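Local coordinates for protein arginine decarboxylase (Campylobacter jejuni subsp. jejuni, PDB 3NZP) that probably catalyses the pyridoxal-phosphate-dependent decarboxylation of arginine to agmatine, a step of polyamine and spermidine biosynthesis, at residues Q448-F453 against F514-Y519; N88-F93 against Y519-G524. All blocks are in the same frame, centred on the assembly; numbering follows the deposited sequence.

Interaction 1. Residues Q448-F453 against F514-Y519; sequences QSMPDF and FLVGAY. With PLP (pyridoxal-5'-phosphate), chain E.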
ATOM      1  N   GLN B 448      -2.059   2.935   7.454  1.00 87.88           N
ATOM      2  CA  GLN B 448      -0.754   3.001   8.083  1.00 88.55           C
ATOM      3  C   GLN B 448      -0.349   1.696   8.744  1.00 89.60           C
ATOM      4  O   GLN B 448       0.635   1.079   8.338  1.00 97.11           O
ATOM      5  CB  GLN B 448      -0.709   4.132   9.114  1.00 86.25           C
ATOM      6  CG  GLN B 448       0.556   4.144   9.979  1.00 85.16           C
ATOM      7  CD  GLN B 448       1.839   4.427   9.194  1.00 81.84           C
ATOM      8  OE1 GLN B 448       2.943   4.135   9.667  1.00 81.94           O
ATOM      9  NE2 GLN B 448       1.700   5.007   8.008  1.00 64.70           N
ATOM     10  N   SER B 449      -1.099   1.265   9.750  1.00 82.56           N
ATOM     11  CA  SER B 449      -0.750   0.041  10.459  1.00 84.24           C
ATOM     12  C   SER B 449      -1.283  -1.232   9.838  1.00 87.59           C
ATOM     13  O   SER B 449      -0.806  -2.318  10.151  1.00 82.69           O
ATOM     14  CB  SER B 449      -1.235   0.113  11.901  1.00 85.49           C
ATOM     15  OG  SER B 449      -0.746   1.276  12.529  1.00 99.02           O
HETATM   16  N   MSE B 450      -2.271  -1.105   8.961  1.00 95.20           N
HETATM   17  CA  MSE B 450      -2.864  -2.280   8.331  1.00102.45           C
HETATM   18  C   MSE B 450      -3.092  -2.137   6.838  1.00103.10           C
HETATM   19  O   MSE B 450      -4.232  -2.091   6.364  1.00106.31           O
HETATM   20  CB  MSE B 450      -4.187  -2.634   9.017  1.00111.73           C
HETATM   21  CG  MSE B 450      -4.025  -3.486  10.263  1.00118.93           C
HETATM   22 SE   MSE B 450      -5.506  -3.322  11.510  1.00138.69          SE
HETATM   23  CE  MSE B 450      -4.823  -1.902  12.612  1.00126.04           C
ATOM     24  N   PRO B 451      -2.000  -2.071   6.069  1.00101.39           N
ATOM     25  CA  PRO B 451      -2.089  -1.936   4.614  1.00 98.81           C
ATOM     26  C   PRO B 451      -2.655  -3.197   3.944  1.00 93.68           C
ATOM     27  O   PRO B 451      -3.467  -3.092   3.026  1.00 89.04           O
ATOM     28  CB  PRO B 451      -0.644  -1.642   4.214  1.00102.48           C
ATOM     29  CG  PRO B 451       0.145  -2.397   5.247  1.00100.24           C
ATOM     30  CD  PRO B 451      -0.595  -2.076   6.520  1.00 99.68           C
ATOM     31  N   ASP B 452      -2.232  -4.378   4.414  1.00 90.06           N
ATOM     32  CA  ASP B 452      -2.697  -5.661   3.858  1.00 81.02           C
ATOM     33  C   ASP B 452      -4.210  -5.753   3.859  1.00 76.83           C
ATOM     34  O   ASP B 452      -4.776  -6.631   3.214  1.00 73.00           O
ATOM     35  CB  ASP B 452      -2.127  -6.864   4.631  1.00 75.71           C
ATOM     36  CG  ASP B 452      -0.918  -7.489   3.944  1.00 77.29           C
ATOM     37  OD1 ASP B 452      -0.515  -8.625   4.315  1.00 70.29           O
ATOM     38  OD2 ASP B 452      -0.368  -6.839   3.033  1.00 76.79           O
ATOM     39  N   PHE B 453      -4.864  -4.858   4.589  1.00 75.15           N
ATOM     40  CA  PHE B 453      -6.312  -4.869   4.632  1.00 81.13           C
ATOM     41  C   PHE B 453      -6.840  -4.201   3.356  1.00 84.94           C
ATOM     42  O   PHE B 453      -7.742  -4.723   2.701  1.00 83.28           O
ATOM     43  CB  PHE B 453      -6.825  -4.136   5.875  1.00 79.93           C
ATOM     44  CG  PHE B 453      -8.271  -4.406   6.176  1.00 97.56           C
ATOM     45  CD1 PHE B 453      -8.677  -5.650   6.663  1.00105.14           C
ATOM     46  CD2 PHE B 453      -9.243  -3.438   5.923  1.00103.08           C
ATOM     47  CE1 PHE B 453     -10.036  -5.929   6.893  1.00109.71           C
ATOM     48  CE2 PHE B 453     -10.602  -3.705   6.147  1.00105.39           C
ATOM     49  CZ  PHE B 453     -10.998  -4.952   6.632  1.00108.95           C
ATOM     50  N   PHE B 514      -4.783  -7.871  16.050  1.00 38.68           N
ATOM     51  CA  PHE B 514      -3.705  -8.841  16.212  1.00 35.90           C
ATOM     52  C   PHE B 514      -3.082  -9.432  14.946  1.00 31.62           C
ATOM     53  O   PHE B 514      -3.629  -9.314  13.856  1.00 30.81           O
ATOM     54  CB  PHE B 514      -4.181  -9.974  17.132  1.00 34.72           C
ATOM     55  CG  PHE B 514      -4.633  -9.497  18.496  1.00 37.94           C
ATOM     56  CD1 PHE B 514      -5.803  -8.746  18.629  1.00 30.83           C
ATOM     57  CD2 PHE B 514      -3.861  -9.755  19.641  1.00 39.00           C
ATOM     58  CE1 PHE B 514      -6.199  -8.240  19.878  1.00 28.95           C
ATOM     59  CE2 PHE B 514      -4.245  -9.251  20.903  1.00 36.79           C
ATOM     60  CZ  PHE B 514      -5.420  -8.494  21.022  1.00 32.01           C
ATOM     61  N   LEU B 515      -1.916 -10.055  15.113  1.00 27.31           N
ATOM     62  CA  LEU B 515      -1.223 -10.694  14.005  1.00 23.95           C
ATOM     63  C   LEU B 515      -0.820  -9.680  12.968  1.00 24.31           C
ATOM     64  O   LEU B 515      -0.661  -9.986  11.784  1.00 31.04           O
ATOM     65  CB  LEU B 515      -2.140 -11.738  13.375  1.00 26.69           C
ATOM     66  CG  LEU B 515      -2.217 -13.087  14.092  1.00 23.15           C
ATOM     67  CD1 LEU B 515      -2.157 -12.952  15.596  1.00 10.43           C
ATOM     68  CD2 LEU B 515      -3.507 -13.751  13.654  1.00 29.58           C
ATOM     69  N   VAL B 516      -0.621  -8.465  13.434  1.00 28.63           N
ATOM     70  CA  VAL B 516      -0.269  -7.374  12.555  1.00 29.77           C
ATOM     71  C   VAL B 516       1.248  -7.141  12.517  1.00 28.04           C
ATOM     72  O   VAL B 516       1.726  -6.143  11.983  1.00 25.87           O
ATOM     73  CB  VAL B 516      -1.025  -6.133  13.029  1.00 27.45           C
ATOM     74  CG1 VAL B 516      -0.401  -5.600  14.307  1.00 27.96           C
ATOM     75  CG2 VAL B 516      -1.081  -5.125  11.935  1.00 40.55           C
ATOM     76  N   GLY B 517       2.001  -8.095  13.054  1.00 27.20           N
ATOM     77  CA  GLY B 517       3.445  -7.965  13.091  1.00 28.43           C
ATOM     78  C   GLY B 517       4.196  -8.353  11.826  1.00 32.64           C
ATOM     79  O   GLY B 517       5.425  -8.367  11.804  1.00 28.09           O
ATOM     80  N   ALA B 518       3.485  -8.664  10.755  1.00 26.53           N
ATOM     81  CA  ALA B 518       4.173  -9.036   9.535  1.00 26.20           C
ATOM     82  C   ALA B 518       3.665  -8.258   8.320  1.00 34.67           C
ATOM     83  O   ALA B 518       2.454  -8.135   8.098  1.00 29.67           O
ATOM     84  CB  ALA B 518       4.035 -10.518   9.303  1.00 24.26           C
ATOM     85  N   TYR B 519       4.594  -7.709   7.547  1.00 38.77           N
ATOM     86  CA  TYR B 519       4.225  -6.966   6.361  1.00 37.90           C
ATOM     87  C   TYR B 519       3.386  -5.684   6.549  1.00 39.98           C
ATOM     88  O   TYR B 519       3.194  -4.943   5.595  1.00 45.23           O
ATOM     89  CB  TYR B 519       3.494  -7.903   5.408  1.00 32.29           C
ATOM     90  CG  TYR B 519       4.386  -8.948   4.809  1.00 31.10           C
ATOM     91  CD1 TYR B 519       5.528  -8.575   4.103  1.00 32.85           C
ATOM     92  CD2 TYR B 519       4.066 -10.309   4.890  1.00 24.35           C
ATOM     93  CE1 TYR B 519       6.325  -9.521   3.481  1.00 34.86           C
ATOM     94  CE2 TYR B 519       4.858 -11.270   4.270  1.00 20.07           C
ATOM     95  CZ  TYR B 519       5.983 -10.865   3.561  1.00 31.02           C
ATOM     96  OH  TYR B 519       6.753 -11.770   2.878  1.00 39.28           O
TER
HETATM   97  N1  PLP E 701      11.771 -16.461   0.952  1.00 67.11           N
HETATM   98  C2  PLP E 701      11.978 -15.645  -0.086  1.00 70.31           C
HETATM   99  C2A PLP E 701      13.062 -15.980  -1.075  1.00 59.62           C
HETATM  100  C3  PLP E 701      11.195 -14.462  -0.237  1.00 76.36           C
HETATM  101  O3  PLP E 701      11.408 -13.616  -1.299  1.00 79.52           O
HETATM  102  C4  PLP E 701      10.149 -14.193   0.746  1.00 71.86           C
HETATM  103  C4A PLP E 701       9.296 -12.992   0.640  1.00 51.54           C
HETATM  104  C5  PLP E 701       9.991 -15.126   1.842  1.00 70.40           C
HETATM  105  C6  PLP E 701      10.826 -16.252   1.888  1.00 71.54           C
HETATM  106  C5A PLP E 701       8.930 -14.921   2.933  1.00 64.15           C
HETATM  107  O4P PLP E 701       7.796 -15.786   2.734  1.00 52.96           O
HETATM  108  P   PLP E 701       6.738 -15.518   3.934  1.00 35.39           P
HETATM  109  O1P PLP E 701       5.719 -16.584   3.906  1.00 54.51           O
HETATM  110  O2P PLP E 701       7.461 -15.534   5.362  1.00 37.56           O
HETATM  111  O3P PLP E 701       6.016 -14.107   3.721  1.00 39.43           O
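Val516 meets Ser449 and Met450 through a single methyl, CG2. This is the apolar part of the contact. Val516 CG2 lies anti to the backbone N, while CG1 takes the place between N and the carbonyl carbon (chi1 74°). Val516 CG2 packs 3.8 Å from Met450 CG, and the two side chains cross at about a right angle. Met450 is a selenomethionine. It is poorly ordered, so this contact is placed less surely. The same methyl faces the backbone O of Ser449.

A second set of van der Waals contacts lies at Tyr519. Pro451 CG sits 4.0 Å from the backbone O of Tyr519. Asp452 OD1 comes within 4.2 Å of Tyr519 CB. The tyrosine ring then leads away from residues 448-453.

The polar element is the bond to the cofactor. Tyr519 OH donates to phosphate oxygen O3P of pyridoxal phosphate at 2.6 Å, and O3P lies at the ring edge, near its plane. The cofactor is also hydrogen-bonded to Ser236 OG and to the backbone N atoms of Gly274, Gly322 and Arg323. Tyr519 joins these residues in the cofactor pocket.

The contact is buried near the centre of the chain. Residues 448-453 lead into helix 451-455. The loop residues 514-519 follow strand 510-513. Leu332 of strand 330-341 touches Ser449, Met450 and Val516, so this strand of the mixed sheet borders both segments.

Interaction 2. Residues N88-F93 against Y519-G524; sequences NQYPGF and YQEVLG. With PLP (pyridoxal-5'-phosphate), chain E.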
ATOM      1  N   ASN B  88       9.627  -7.672   7.725  1.00 28.60           N
ATOM      2  CA  ASN B  88       9.686  -6.695   8.803  1.00 29.15           C
ATOM      3  C   ASN B  88      11.123  -6.384   9.144  1.00 28.81           C
ATOM      4  O   ASN B  88      11.818  -7.229   9.701  1.00 31.15           O
ATOM      5  CB  ASN B  88       9.002  -7.226  10.056  1.00 28.31           C
ATOM      6  CG  ASN B  88       8.849  -6.155  11.105  1.00 28.96           C
ATOM      7  OD1 ASN B  88       9.722  -5.294  11.245  1.00 29.51           O
ATOM      8  ND2 ASN B  88       7.749  -6.187  11.841  1.00 27.99           N
ATOM      9  N   GLN B  89      11.584  -5.181   8.830  1.00 27.93           N
ATOM     10  CA  GLN B  89      12.971  -4.852   9.137  1.00 30.16           C
ATOM     11  C   GLN B  89      13.127  -3.945  10.336  1.00 30.40           C
ATOM     12  O   GLN B  89      14.238  -3.525  10.656  1.00 35.84           O
ATOM     13  CB  GLN B  89      13.653  -4.193   7.950  1.00 24.84           C
ATOM     14  CG  GLN B  89      13.533  -4.950   6.672  1.00 34.33           C
ATOM     15  CD  GLN B  89      12.564  -4.290   5.727  1.00 43.57           C
ATOM     16  OE1 GLN B  89      12.695  -3.103   5.426  1.00 49.83           O
ATOM     17  NE2 GLN B  89      11.586  -5.051   5.245  1.00 46.66           N
ATOM     18  N   TYR B  90      12.023  -3.634  11.002  1.00 29.35           N
ATOM     19  CA  TYR B  90      12.086  -2.753  12.157  1.00 30.25           C
ATOM     20  C   TYR B  90      12.919  -3.338  13.284  1.00 30.82           C
ATOM     21  O   TYR B  90      12.757  -4.498  13.654  1.00 33.28           O
ATOM     22  CB  TYR B  90      10.669  -2.416  12.622  1.00 26.44           C
ATOM     23  CG  TYR B  90      10.012  -1.374  11.736  1.00 34.98           C
ATOM     24  CD1 TYR B  90       9.823  -0.068  12.186  1.00 45.78           C
ATOM     25  CD2 TYR B  90       9.653  -1.670  10.427  1.00 31.31           C
ATOM     26  CE1 TYR B  90       9.298   0.919  11.350  1.00 46.20           C
ATOM     27  CE2 TYR B  90       9.129  -0.692   9.584  1.00 37.43           C
ATOM     28  CZ  TYR B  90       8.957   0.598  10.051  1.00 47.15           C
ATOM     29  OH  TYR B  90       8.466   1.575   9.206  1.00 55.97           O
ATOM     30  N   PRO B  91      13.848  -2.538  13.833  1.00 31.79           N
ATOM     31  CA  PRO B  91      14.707  -3.001  14.925  1.00 28.81           C
ATOM     32  C   PRO B  91      13.910  -3.626  16.073  1.00 32.22           C
ATOM     33  O   PRO B  91      14.299  -4.664  16.608  1.00 28.49           O
ATOM     34  CB  PRO B  91      15.457  -1.729  15.326  1.00 27.83           C
ATOM     35  CG  PRO B  91      14.515  -0.634  14.957  1.00 26.02           C
ATOM     36  CD  PRO B  91      14.012  -1.090  13.622  1.00 30.95           C
ATOM     37  N   GLY B  92      12.788  -2.999  16.432  1.00 36.66           N
ATOM     38  CA  GLY B  92      11.944  -3.520  17.500  1.00 37.17           C
ATOM     39  C   GLY B  92      11.641  -5.008  17.346  1.00 34.44           C
ATOM     40  O   GLY B  92      11.257  -5.684  18.293  1.00 37.29           O
ATOM     41  N   PHE B  93      11.788  -5.518  16.135  1.00 28.33           N
ATOM     42  CA  PHE B  93      11.569  -6.924  15.912  1.00 28.72           C
ATOM     43  C   PHE B  93      12.924  -7.590  15.639  1.00 32.15           C
ATOM     44  O   PHE B  93      13.378  -8.408  16.433  1.00 41.18           O
ATOM     45  CB  PHE B  93      10.628  -7.163  14.735  1.00 21.05           C
ATOM     46  CG  PHE B  93      10.432  -8.608  14.418  1.00 24.68           C
ATOM     47  CD1 PHE B  93       9.578  -9.400  15.185  1.00 27.80           C
ATOM     48  CD2 PHE B  93      11.167  -9.205  13.406  1.00 23.85           C
ATOM     49  CE1 PHE B  93       9.464 -10.776  14.950  1.00 16.39           C
ATOM     50  CE2 PHE B  93      11.062 -10.579  13.163  1.00 26.93           C
ATOM     51  CZ  PHE B  93      10.211 -11.363  13.941  1.00 23.40           C
ATOM     52  N   TYR B 519       4.594  -7.709   7.547  1.00 38.77           N
ATOM     53  CA  TYR B 519       4.225  -6.966   6.361  1.00 37.90           C
ATOM     54  C   TYR B 519       3.386  -5.684   6.549  1.00 39.98           C
ATOM     55  O   TYR B 519       3.194  -4.943   5.595  1.00 45.23           O
ATOM     56  CB  TYR B 519       3.494  -7.903   5.408  1.00 32.29           C
ATOM     57  CG  TYR B 519       4.386  -8.948   4.809  1.00 31.10           C
ATOM     58  CD1 TYR B 519       5.528  -8.575   4.103  1.00 32.85           C
ATOM     59  CD2 TYR B 519       4.066 -10.309   4.890  1.00 24.35           C
ATOM     60  CE1 TYR B 519       6.325  -9.521   3.481  1.00 34.86           C
ATOM     61  CE2 TYR B 519       4.858 -11.270   4.270  1.00 20.07           C
ATOM     62  CZ  TYR B 519       5.983 -10.865   3.561  1.00 31.02           C
ATOM     63  OH  TYR B 519       6.753 -11.770   2.878  1.00 39.28           O
ATOM     64  N   GLN B 520       2.887  -5.392   7.742  1.00 38.27           N
ATOM     65  CA  GLN B 520       2.076  -4.186   7.883  1.00 35.86           C
ATOM     66  C   GLN B 520       2.857  -2.915   8.041  1.00 42.07           C
ATOM     67  O   GLN B 520       2.577  -1.916   7.388  1.00 44.13           O
ATOM     68  CB  GLN B 520       1.140  -4.315   9.061  1.00 37.49           C
ATOM     69  CG  GLN B 520       0.310  -5.531   8.924  1.00 52.26           C
ATOM     70  CD  GLN B 520      -0.373  -5.550   7.587  1.00 57.50           C
ATOM     71  OE1 GLN B 520      -1.273  -4.754   7.335  1.00 47.66           O
ATOM     72  NE2 GLN B 520       0.066  -6.457   6.702  1.00 61.80           N
ATOM     73  N   GLU B 521       3.841  -2.942   8.921  1.00 47.34           N
ATOM     74  CA  GLU B 521       4.627  -1.755   9.145  1.00 46.58           C
ATOM     75  C   GLU B 521       5.425  -1.396   7.903  1.00 46.84           C
ATOM     76  O   GLU B 521       5.514  -0.216   7.552  1.00 46.89           O
ATOM     77  CB  GLU B 521       5.556  -1.974  10.325  1.00 50.30           C
ATOM     78  CG  GLU B 521       4.879  -2.607  11.518  1.00 44.60           C
ATOM     79  CD  GLU B 521       5.810  -2.698  12.685  1.00 47.16           C
ATOM     80  OE1 GLU B 521       6.259  -1.632  13.151  1.00 52.69           O
ATOM     81  OE2 GLU B 521       6.104  -3.829  13.127  1.00 52.62           O
ATOM     82  N   VAL B 522       5.995  -2.407   7.243  1.00 52.51           N
ATOM     83  CA  VAL B 522       6.797  -2.197   6.031  1.00 63.87           C
ATOM     84  C   VAL B 522       5.939  -1.635   4.908  1.00 62.75           C
ATOM     85  O   VAL B 522       6.425  -0.928   4.022  1.00 65.69           O
ATOM     86  CB  VAL B 522       7.472  -3.517   5.523  1.00 59.48           C
ATOM     87  CG1 VAL B 522       8.799  -3.745   6.239  1.00 61.52           C
ATOM     88  CG2 VAL B 522       6.554  -4.698   5.752  1.00 60.86           C
ATOM     89  N   LEU B 523       4.654  -1.945   4.953  1.00 57.62           N
ATOM     90  CA  LEU B 523       3.751  -1.457   3.937  1.00 66.16           C
ATOM     91  C   LEU B 523       2.888  -0.323   4.471  1.00 71.58           C
ATOM     92  O   LEU B 523       1.822  -0.044   3.932  1.00 71.99           O
ATOM     93  CB  LEU B 523       2.884  -2.608   3.426  1.00 72.39           C
ATOM     94  CG  LEU B 523       3.539  -3.609   2.449  1.00 81.58           C
ATOM     95  CD1 LEU B 523       4.919  -4.074   2.939  1.00 68.98           C
ATOM     96  CD2 LEU B 523       2.588  -4.782   2.262  1.00 75.46           C
ATOM     97  N   GLY B 524       3.365   0.332   5.530  1.00 78.90           N
ATOM     98  CA  GLY B 524       2.641   1.445   6.119  1.00 75.47           C
ATOM     99  C   GLY B 524       2.691   2.636   5.187  1.00 84.00           C
ATOM    100  O   GLY B 524       3.567   3.503   5.308  1.00 82.83           O
TER
HETATM  101  N1  PLP E 701      11.771 -16.461   0.952  1.00 67.11           N
HETATM  102  C2  PLP E 701      11.978 -15.645  -0.086  1.00 70.31           C
HETATM  103  C2A PLP E 701      13.062 -15.980  -1.075  1.00 59.62           C
HETATM  104  C3  PLP E 701      11.195 -14.462  -0.237  1.00 76.36           C
HETATM  105  O3  PLP E 701      11.408 -13.616  -1.299  1.00 79.52           O
HETATM  106  C4  PLP E 701      10.149 -14.193   0.746  1.00 71.86           C
HETATM  107  C4A PLP E 701       9.296 -12.992   0.640  1.00 51.54           C
HETATM  108  C5  PLP E 701       9.991 -15.126   1.842  1.00 70.40           C
HETATM  109  C6  PLP E 701      10.826 -16.252   1.888  1.00 71.54           C
HETATM  110  C5A PLP E 701       8.930 -14.921   2.933  1.00 64.15           C
HETATM  111  O4P PLP E 701       7.796 -15.786   2.734  1.00 52.96           O
HETATM  112  P   PLP E 701       6.738 -15.518   3.934  1.00 35.39           P
HETATM  113  O1P PLP E 701       5.719 -16.584   3.906  1.00 54.51           O
HETATM  114  O2P PLP E 701       7.461 -15.534   5.362  1.00 37.56           O
HETATM  115  O3P PLP E 701       6.016 -14.107   3.721  1.00 39.43           O
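Asn88 CG is anti to its backbone N (chi1 -171°), and Glu521 CG is anti to its carbonyl carbon (chi1 -46°). These torsions place the two CG atoms; the end of Asn88 then comes nearer to Glu521. Asn88 ND2 donates to Glu521 OE2 at 3.1 Å. The bond is bent, 141° at the hydrogen. ND2 reaches OE2 from above the carboxylate plane, and the amide and carboxylate planes are nearly perpendicular. ND2 is also hydrogen-bonded to Gly517 O. Glu521 OE2 also forms a salt bridge with Arg50, and OE1 is bonded to His532. Together they fix the carboxylate.

Asn88 OD1 accepts from Tyr90 N at 2.8 Å, an Asx turn that leads to Tyr90 at the N-cap of helix 91-100.

Over one face of the Tyr90 ring lies Glu521 CB, a CH-pi contact 4.3 Å from the ring centroid. Val522 CG1 lies beside the side-chain amide of Gln89, whose NE2 is hydrogen-bonded to Leu85 O.

Leu563 and Tyr565 of the second subunit pack on Tyr90 and Pro91. Residues 88-93 run from the loop after barrel strand 79-84 into helix 91-100. Residues 519-524 lie in the loop between strands 510-513 and 534-540. Strand 47-50 borders the contact, with Arg50 touching Tyr90 and Leu48 touching Glu521.

How the interactions relate
From the N terminus, residues 88-93 come first, running from the loop after barrel strand 79-84 into helix 91-100. Interaction 2 closes a long loop from there to 519-524. That loop holds the rest of the barrel, the helical region after it and part of the mixed sheet. Interaction 1 is nested inside it and closes a shorter loop from 448-453 to 514-519. The two share Tyr519, and their centres are 9 Å apart. Probable hydrogen bonds link them: Asp452 N with Gln520 OE1, and Gly517 O with Asn88 ND2. Together they tie the loop between strands 510-513 and 534-540 to helix 451-455 and to the pyridoxal-binding barrel.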